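Local coordinates for transcriptional regulator, Crp/Fnr family (Eubacterium rectale ATCC 33656, PDB 3DV8), which probably regulates transcription as a Crp/Fnr-type factor, pairing a cyclic nucleotide-binding domain with a helix-turn-helix domain expected to bind DNA, at residues Q29-K32 against K33-I37; W104-P107 against A108-K112; L168-H172 against E173-N177; L179-R183 against E184-R188. All coordinates share one frame; numbering follows the deposited sequence.

Contact 1 (Q29-K32 against K33-I37); sequences QHVK and KGTII
Lys32 and Thr35 are the ends of a type II beta turn, which takes the chain from strand 27-31 to strand 36-39 in the beta fold of the cyclic nucleotide-binding domain. The polar part centres on one acceptor. Lys32 O receives the Thr35 amide, with N to O at 3.3 Å, and the threonine hydroxyl as well, with OG1 to O at 2.8 Å. Both donors come from the same face of the carbonyl plane, the hydroxyl standing 35° out of it. OG1 can reach back because it sits beside Thr35's own backbone N (chi1 -53°). A water adds a second link, accepting from Lys32 N and donating to Thr35 OG1. An alanine in place of Thr35 would probably leave Lys32 O gripped by the amide alone and the water without its acceptor. Gly34 has a positive phi of 94°, a backbone shape in which a CB would collide with Lys33 O. Outside the turn, Asp100 accepts from Lys33 N, and Leu103 packs against both Val31 and Ile37. The apolar part belongs to Val31: its CG1 lies 3.6 Å from Thr35 CB, and the same methyl meets Ile37 CG2 at 3.5 Å, the valine and isoleucine side chains crossing at about a right angle.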
# COMPACT_ATOMS: atom_id res chain seq x y z
N GLN A 29 -4.01 -28.82 1.64
CA GLN A 29 -2.88 -28.81 0.70
C GLN A 29 -1.55 -28.63 1.41
O GLN A 29 -1.41 -27.69 2.19
CB GLN A 29 -3.09 -27.65 -0.28
CG GLN A 29 -2.10 -27.55 -1.44
CD GLN A 29 -2.30 -26.30 -2.31
OE1 GLN A 29 -2.14 -26.36 -3.53
NE2 GLN A 29 -2.64 -25.17 -1.70
N HIS A 30 -0.62 -29.55 1.17
CA HIS A 30 0.76 -29.45 1.65
C HIS A 30 1.53 -28.87 0.46
O HIS A 30 1.52 -29.46 -0.63
CB HIS A 30 1.35 -30.80 2.09
CG HIS A 30 2.78 -30.72 2.54
ND1 HIS A 30 3.16 -30.16 3.75
CD2 HIS A 30 3.93 -31.13 1.94
CE1 HIS A 30 4.47 -30.22 3.87
NE2 HIS A 30 4.97 -30.81 2.79
N VAL A 31 2.19 -27.73 0.67
CA VAL A 31 2.93 -27.00 -0.37
C VAL A 31 4.42 -27.03 -0.02
O VAL A 31 4.79 -26.58 1.05
CB VAL A 31 2.45 -25.52 -0.45
CG1 VAL A 31 3.09 -24.80 -1.60
CG2 VAL A 31 0.93 -25.46 -0.59
N LYS A 32 5.27 -27.56 -0.91
CA LYS A 32 6.72 -27.59 -0.68
C LYS A 32 7.32 -26.20 -0.91
O LYS A 32 6.76 -25.40 -1.67
CB LYS A 32 7.43 -28.65 -1.54
CG LYS A 32 7.03 -30.08 -1.19
CD LYS A 32 7.93 -31.12 -1.84
CE LYS A 32 7.47 -32.54 -1.49
NZ LYS A 32 8.46 -33.59 -1.86
N LYS A 33 8.46 -25.93 -0.27
CA LYS A 33 9.12 -24.63 -0.38
C LYS A 33 9.60 -24.36 -1.79
O LYS A 33 10.11 -25.25 -2.44
CB LYS A 33 10.27 -24.45 0.63
CG LYS A 33 11.57 -25.20 0.38
CD LYS A 33 12.60 -24.87 1.47
CE LYS A 33 13.26 -23.52 1.30
NZ LYS A 33 13.91 -23.10 2.58
N GLY A 34 9.42 -23.12 -2.25
CA GLY A 34 9.73 -22.72 -3.61
C GLY A 34 8.55 -22.79 -4.56
O GLY A 34 8.68 -22.35 -5.72
N THR A 35 7.40 -23.33 -4.11
CA THR A 35 6.20 -23.40 -4.95
C THR A 35 5.49 -22.05 -4.95
O THR A 35 5.25 -21.47 -3.88
CB THR A 35 5.17 -24.45 -4.46
OG1 THR A 35 5.80 -25.73 -4.29
CG2 THR A 35 4.00 -24.59 -5.44
N ILE A 36 5.16 -21.57 -6.15
CA ILE A 36 4.35 -20.36 -6.34
C ILE A 36 2.90 -20.89 -6.25
O ILE A 36 2.52 -21.79 -6.99
CB ILE A 36 4.66 -19.68 -7.71
CG1 ILE A 36 6.15 -19.28 -7.75
CG2 ILE A 36 3.75 -18.47 -7.94
CD1 ILE A 36 6.59 -18.52 -9.00
N ILE A 37 2.14 -20.39 -5.28
CA ILE A 37 0.73 -20.78 -5.05
C ILE A 37 -0.26 -19.81 -5.69
O ILE A 37 -1.41 -20.18 -5.96
CB ILE A 37 0.44 -21.04 -3.53
CG1 ILE A 37 0.44 -19.76 -2.69
CG2 ILE A 37 1.44 -22.07 -2.97
CD1 ILE A 37 0.57 -20.02 -1.20
O HOH W 1 4.27 -27.93 -3.46

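Contact 2 (W104-P107 against A108-K112); sequences WIIP and AEIYK
Pro107 and Ala108 mark the point where strand 101-107 gives way to helix 108-117, with the proline at the N-cap. Ala108 CB points away from the strand and packs on Ile85; the alanine's carbonyl O already accepts from Lys112 N in the first turn of the helix. Glu109 comes next and folds back: with CG held between backbone N and carbonyl carbon (chi1 65°) and a further bend at chi2, its OE1 arrives 3.6 Å from Pro107 CB. Ile110 runs alongside the pyrrolidine ring, the two side chains pointing the same way, and Ile110 CD1 rests 3.8 Å from Pro107 CG. Tyr111 completes the turn. Its amide donates to Pro107 O, N to O 3.0 Å, in the carbonyl plane and nearly straight at 164°. Its side chain packs on the preceding strand residue, Tyr111 CB lying 4.0 Å from Ile106 CG2, and that methyl sits at the edge of the phenol ring. The hydroxyl is bonded to Thr125 OG1, while Val121 and Tyr124 of the same helix 119-145 touch the tyrosine side chain. The strand and helix segments meet at 64°. This is a strand-to-helix junction with proline at the N-cap position, the place where the beta fold of a cyclic nucleotide-binding domain passes into its C-terminal helices.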
# COMPACT_ATOMS: atom_id res chain seq x y z
N TRP A 104 -5.08 -24.53 4.25
CA TRP A 104 -6.48 -24.81 3.96
C TRP A 104 -6.84 -23.72 2.96
O TRP A 104 -6.38 -22.57 3.11
CB TRP A 104 -7.39 -24.66 5.16
CG TRP A 104 -7.31 -25.74 6.14
CD1 TRP A 104 -7.72 -27.02 5.97
CD2 TRP A 104 -6.85 -25.64 7.49
NE1 TRP A 104 -7.52 -27.74 7.12
CE2 TRP A 104 -6.99 -26.91 8.07
CE3 TRP A 104 -6.33 -24.59 8.26
CZ2 TRP A 104 -6.62 -27.18 9.41
CZ3 TRP A 104 -5.95 -24.85 9.59
CH2 TRP A 104 -6.10 -26.14 10.15
N ILE A 105 -7.63 -24.07 1.94
CA ILE A 105 -8.11 -23.12 0.95
C ILE A 105 -9.65 -23.06 1.02
O ILE A 105 -10.31 -24.10 0.98
CB ILE A 105 -7.68 -23.47 -0.49
CG1 ILE A 105 -6.18 -23.82 -0.56
CG2 ILE A 105 -8.03 -22.31 -1.43
CD1 ILE A 105 -5.68 -24.09 -1.97
N ILE A 106 -10.19 -21.86 1.19
CA ILE A 106 -11.63 -21.62 1.12
C ILE A 106 -11.79 -21.12 -0.31
O ILE A 106 -11.26 -20.05 -0.63
CB ILE A 106 -12.11 -20.52 2.11
CG1 ILE A 106 -11.77 -20.89 3.56
CG2 ILE A 106 -13.63 -20.29 1.96
CD1 ILE A 106 -12.11 -19.79 4.55
N PRO A 107 -12.47 -21.88 -1.21
CA PRO A 107 -12.68 -21.43 -2.61
C PRO A 107 -13.25 -20.00 -2.72
O PRO A 107 -14.11 -19.63 -1.91
CB PRO A 107 -13.67 -22.47 -3.16
CG PRO A 107 -13.35 -23.70 -2.42
CD PRO A 107 -13.04 -23.23 -1.01
N ALA A 108 -12.75 -19.24 -3.69
CA ALA A 108 -13.11 -17.82 -3.89
C ALA A 108 -14.60 -17.59 -4.11
O ALA A 108 -15.18 -16.72 -3.47
CB ALA A 108 -12.31 -17.22 -5.03
N GLU A 109 -15.21 -18.38 -5.00
CA GLU A 109 -16.67 -18.28 -5.28
C GLU A 109 -17.53 -18.45 -4.02
O GLU A 109 -18.51 -17.72 -3.83
CB GLU A 109 -17.14 -19.24 -6.41
CG GLU A 109 -17.07 -20.78 -6.19
CD GLU A 109 -15.70 -21.42 -6.48
OE1 GLU A 109 -14.64 -20.80 -6.19
OE2 GLU A 109 -15.69 -22.57 -6.99
N ILE A 110 -17.13 -19.38 -3.16
CA ILE A 110 -17.78 -19.67 -1.88
C ILE A 110 -17.62 -18.53 -0.89
O ILE A 110 -18.60 -18.11 -0.27
CB ILE A 110 -17.24 -20.99 -1.27
CG1 ILE A 110 -17.78 -22.17 -2.08
CG2 ILE A 110 -17.64 -21.15 0.20
CD1 ILE A 110 -17.09 -23.43 -1.82
N TYR A 111 -16.38 -18.06 -0.74
CA TYR A 111 -16.08 -16.95 0.18
C TYR A 111 -16.79 -15.65 -0.27
O TYR A 111 -17.40 -14.97 0.56
CB TYR A 111 -14.57 -16.77 0.36
CG TYR A 111 -14.24 -15.86 1.52
CD1 TYR A 111 -14.12 -16.36 2.83
CD2 TYR A 111 -14.06 -14.51 1.33
CE1 TYR A 111 -13.83 -15.51 3.91
CE2 TYR A 111 -13.77 -13.64 2.40
CZ TYR A 111 -13.65 -14.14 3.69
OH TYR A 111 -13.37 -13.30 4.73
N LYS A 112 -16.72 -15.36 -1.58
CA LYS A 112 -17.40 -14.22 -2.23
C LYS A 112 -18.91 -14.23 -1.96
O LYS A 112 -19.48 -13.18 -1.65
CB LYS A 112 -17.16 -14.24 -3.76
CG LYS A 112 -17.62 -12.99 -4.51
CD LYS A 112 -17.53 -13.22 -6.00
CE LYS A 112 -17.89 -11.97 -6.76
NZ LYS A 112 -18.14 -12.28 -8.20

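Contact 3 (L168-H172 against E173-N177); sequences LKITH and ETIAN
Thr171 and Thr174 join hydroxyl to hydroxyl at the start of helix 172-179, with Thr171 at the N-cap. The two OG1 atoms are 2.7 Å apart, a hydrogen bond in which either could be the donor, and the side chains cross at about a right angle. Thr171 holds OG1 between its backbone N and carbonyl carbon (chi1 63°), which turns the oxygen toward the first turn of the helix. A water extends this polar group: it accepts from Thr171 N and is also bonded to Thr174 OG1 at 2.7 Å. Glu173 bends at chi2 and lays its carboxylate beside the cap, OE1 lying 3.4 Å from Thr171 CB.

The backbone bonds start the helix unevenly. Ile175 N to Thr171 O is long and weak at 3.5 Å, whereas Ala176 N donates to His172 O at 3.0 Å and 169°. His172 ND1 is hydrogen-bonded to Thr187 OG1 on helix 183-195.

The apolar contact joins loop to helix: Ile170 CD1 meets Ile175 CG1 at 3.8 Å, the side chains again crossing squarely, and Phe155 of helix 148-163 packs against Ile170 as well.

The chemistry implies a helix start secured mainly by neutral groups: two hydroxyls and a water tie the cap to the first turn, while the nearby carboxylate of Glu173 would probably sit well with the partial positive charge of the helix's N-terminal end.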
# COMPACT_ATOMS: atom_id res chain seq x y z
N LEU A 168 22.47 -17.67 8.96
CA LEU A 168 21.54 -17.68 7.82
C LEU A 168 22.18 -18.40 6.63
O LEU A 168 23.33 -18.10 6.28
CB LEU A 168 21.16 -16.25 7.42
CG LEU A 168 20.46 -15.40 8.48
CD1 LEU A 168 20.06 -14.06 7.89
CD2 LEU A 168 19.22 -16.10 9.10
N LYS A 169 21.46 -19.36 6.04
CA LYS A 169 21.92 -20.13 4.87
C LYS A 169 21.14 -19.63 3.63
O LYS A 169 20.37 -20.37 3.04
CB LYS A 169 21.74 -21.64 5.10
CG LYS A 169 22.59 -22.23 6.26
CD LYS A 169 21.91 -23.47 6.88
CE LYS A 169 22.66 -24.02 8.08
NZ LYS A 169 23.88 -24.77 7.69
N ILE A 170 21.33 -18.37 3.28
CA ILE A 170 20.72 -17.72 2.10
C ILE A 170 21.75 -17.03 1.17
O ILE A 170 22.88 -16.69 1.56
CB ILE A 170 19.57 -16.73 2.47
CG1 ILE A 170 20.06 -15.62 3.42
CG2 ILE A 170 18.36 -17.48 3.07
CD1 ILE A 170 18.95 -14.66 3.81
N THR A 171 21.33 -16.84 -0.07
CA THR A 171 22.14 -16.21 -1.10
C THR A 171 21.95 -14.70 -1.03
O THR A 171 20.98 -14.19 -0.45
CB THR A 171 21.72 -16.67 -2.51
OG1 THR A 171 20.37 -16.24 -2.76
CG2 THR A 171 21.86 -18.20 -2.67
N HIS A 172 22.86 -14.02 -1.70
CA HIS A 172 22.83 -12.56 -1.80
C HIS A 172 21.65 -12.14 -2.70
O HIS A 172 21.08 -11.07 -2.49
CB HIS A 172 24.17 -12.06 -2.30
CG HIS A 172 25.30 -12.31 -1.35
ND1 HIS A 172 26.50 -11.64 -1.43
CD2 HIS A 172 25.39 -13.11 -0.25
CE1 HIS A 172 27.30 -12.06 -0.45
NE2 HIS A 172 26.64 -12.95 0.27
N GLU A 173 21.30 -13.00 -3.68
CA GLU A 173 20.14 -12.81 -4.57
C GLU A 173 18.82 -12.76 -3.78
O GLU A 173 17.99 -11.90 -4.04
CB GLU A 173 20.01 -13.94 -5.64
CG GLU A 173 21.08 -14.03 -6.78
CD GLU A 173 22.40 -14.72 -6.39
OE1 GLU A 173 22.69 -14.84 -5.19
OE2 GLU A 173 23.17 -15.11 -7.30
N THR A 174 18.64 -13.68 -2.83
CA THR A 174 17.42 -13.75 -1.98
C THR A 174 17.23 -12.46 -1.17
O THR A 174 16.11 -11.96 -1.06
CB THR A 174 17.43 -14.97 -0.99
OG1 THR A 174 17.85 -16.15 -1.67
CG2 THR A 174 16.05 -15.19 -0.38
N ILE A 175 18.33 -11.95 -0.61
CA ILE A 175 18.31 -10.70 0.18
C ILE A 175 17.94 -9.55 -0.78
O ILE A 175 17.02 -8.79 -0.48
CB ILE A 175 19.66 -10.41 0.93
CG1 ILE A 175 20.00 -11.56 1.91
CG2 ILE A 175 19.60 -9.08 1.69
CD1 ILE A 175 21.40 -11.52 2.46
N ALA A 176 18.62 -9.46 -1.93
CA ALA A 176 18.30 -8.47 -2.99
C ALA A 176 16.83 -8.53 -3.43
O ALA A 176 16.20 -7.50 -3.60
CB ALA A 176 19.21 -8.66 -4.21
N ASN A 177 16.31 -9.75 -3.59
CA ASN A 177 14.90 -9.98 -3.95
C ASN A 177 13.91 -9.61 -2.83
O ASN A 177 12.78 -9.24 -3.12
CB ASN A 177 14.68 -11.43 -4.41
CG ASN A 177 15.40 -11.75 -5.73
OD1 ASN A 177 15.88 -10.86 -6.43
ND2 ASN A 177 15.47 -13.04 -6.07
O HOH W 2 18.66 -18.46 -0.57

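Contact 4 (L179-R183 against E184-R188)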
# COMPACT_ATOMS: atom_id res chain seq x y z
N LEU A 179 14.51 -7.04 -0.61
CA LEU A 179 14.62 -5.59 -0.47
C LEU A 179 14.42 -4.73 -1.73
O LEU A 179 14.39 -3.50 -1.61
CB LEU A 179 16.00 -5.26 0.14
CG LEU A 179 16.38 -5.94 1.46
CD1 LEU A 179 17.78 -5.51 1.86
CD2 LEU A 179 15.39 -5.62 2.58
N GLY A 180 14.27 -5.32 -2.91
CA GLY A 180 14.18 -4.52 -4.13
C GLY A 180 15.52 -3.94 -4.56
O GLY A 180 15.55 -2.86 -5.15
N SER A 181 16.62 -4.66 -4.29
CA SER A 181 17.98 -4.24 -4.65
C SER A 181 18.59 -5.22 -5.66
O SER A 181 17.90 -6.13 -6.14
CB SER A 181 18.84 -4.15 -3.38
OG SER A 181 20.09 -3.55 -3.66
N HIS A 182 19.85 -4.99 -6.04
CA HIS A 182 20.61 -5.88 -6.95
C HIS A 182 21.63 -6.65 -6.12
O HIS A 182 22.14 -6.12 -5.14
CB HIS A 182 21.30 -5.07 -8.06
CG HIS A 182 21.97 -5.92 -9.11
ND1 HIS A 182 23.33 -6.13 -9.13
CD2 HIS A 182 21.47 -6.58 -10.18
CE1 HIS A 182 23.64 -6.90 -10.16
NE2 HIS A 182 22.53 -7.18 -10.82
N ARG A 183 21.90 -7.91 -6.51
CA ARG A 183 22.83 -8.82 -5.81
C ARG A 183 24.20 -8.18 -5.50
O ARG A 183 24.71 -8.29 -4.37
CB ARG A 183 23.08 -10.09 -6.63
CG ARG A 183 23.90 -11.19 -5.91
CD ARG A 183 24.77 -12.01 -6.85
NE ARG A 183 25.80 -11.17 -7.48
CZ ARG A 183 27.00 -10.86 -6.97
NH1 ARG A 183 27.42 -11.32 -5.79
NH2 ARG A 183 27.82 -10.07 -7.67
N GLU A 184 24.79 -7.56 -6.52
CA GLU A 184 26.09 -6.88 -6.43
C GLU A 184 26.11 -5.81 -5.32
O GLU A 184 27.09 -5.71 -4.59
CB GLU A 184 26.48 -6.29 -7.80
CG GLU A 184 27.87 -5.63 -7.87
CD GLU A 184 29.05 -6.60 -7.79
OE1 GLU A 184 29.32 -7.27 -8.82
OE2 GLU A 184 29.75 -6.65 -6.75
N VAL A 185 25.02 -5.04 -5.20
CA VAL A 185 24.88 -4.01 -4.14
C VAL A 185 24.77 -4.67 -2.75
O VAL A 185 25.34 -4.16 -1.78
CB VAL A 185 23.67 -3.05 -4.38
CG1 VAL A 185 23.61 -1.98 -3.32
CG2 VAL A 185 23.76 -2.38 -5.74
N ILE A 186 24.03 -5.78 -2.67
CA ILE A 186 23.88 -6.55 -1.42
C ILE A 186 25.24 -7.13 -1.02
O ILE A 186 25.64 -6.99 0.13
CB ILE A 186 22.80 -7.68 -1.52
CG1 ILE A 186 21.40 -7.12 -1.80
CG2 ILE A 186 22.75 -8.52 -0.24
CD1 ILE A 186 20.84 -6.18 -0.74
N THR A 187 25.95 -7.77 -1.96
CA THR A 187 27.29 -8.33 -1.70
C THR A 187 28.26 -7.26 -1.18
O THR A 187 29.00 -7.52 -0.22
CB THR A 187 27.90 -8.98 -2.95
OG1 THR A 187 26.98 -9.92 -3.47
CG2 THR A 187 29.22 -9.68 -2.62
N ARG A 188 28.23 -6.08 -1.80
CA ARG A 188 29.07 -4.92 -1.40
C ARG A 188 28.76 -4.53 0.05
O ARG A 188 29.68 -4.29 0.85
CB ARG A 188 28.77 -3.69 -2.28
CG ARG A 188 29.99 -2.85 -2.70
CD ARG A 188 30.37 -3.14 -4.17
NE ARG A 188 29.31 -2.66 -5.08
CZ ARG A 188 29.26 -2.84 -6.41
NH1 ARG A 188 30.21 -3.53 -7.06
NH2 ARG A 188 28.21 -2.36 -7.10
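Arg183 and Thr187 hold the tight side of this contact, one helical turn apart. Arg183 O takes two donors from Thr187: the amide, N to O 2.8 Å and nearly along the C=O axis, and the hydroxyl, OG1 to O 2.9 Å, from above the carbonyl plane. That OG1 is also hydrogen-bonded to ND1 of His172. His182 O, at the N-cap position, accepts from Ile186 N at 3.1 Å. Ile186 CD1 packs inward against Ser181 CB at 3.9 Å and, more distantly, against Leu179 CD1.

The other side is looser and built of charges. Arg183 bends at chi2 and chi3, bringing one guanidinium face over Glu184 CA, and NH2 reaches Glu184 OE1 at 3.4 Å with guanidinium and carboxylate planes 79° apart. Glu184 OE2 also lies 3.2 Å from NH1 of the exposed Arg188, but out of its guanidinium plane, a match of charge alone. A leucine in place of Arg183 would probably leave Glu184 with Arg188 as its remaining partner in this network and its carboxylate freer to swing.

Gly180, with positive phi, ends helix 172-179, and helix 183-195 starts here: this is the turn of a helix-turn-helix, the second helix probably being the DNA-recognition helix, as in Crp relatives.

From the N terminus, contact 1 closes the short turn between strands 27-31 and 36-39, and contact 2 closes the passage from strand 101-107 into helix 108-117. Strands 27-31 and 101-107 are neighbours in one sheet, and the two contacts touch there, Gln29 packing on Ile105. The chain then runs through helix 119-145 to the helix-turn-helix domain. There contact 3 opens helix 172-179 and contact 4 turns into helix 183-195, their centres about 9 Å apart and their backbones linked by a probable hydrogen bond from Ser181 N to Ala176 O. All four follow in series, none nesting or crossing. Contacts 2 and 3, with centres about 34 Å apart, lie on opposite sides of the chain's centre.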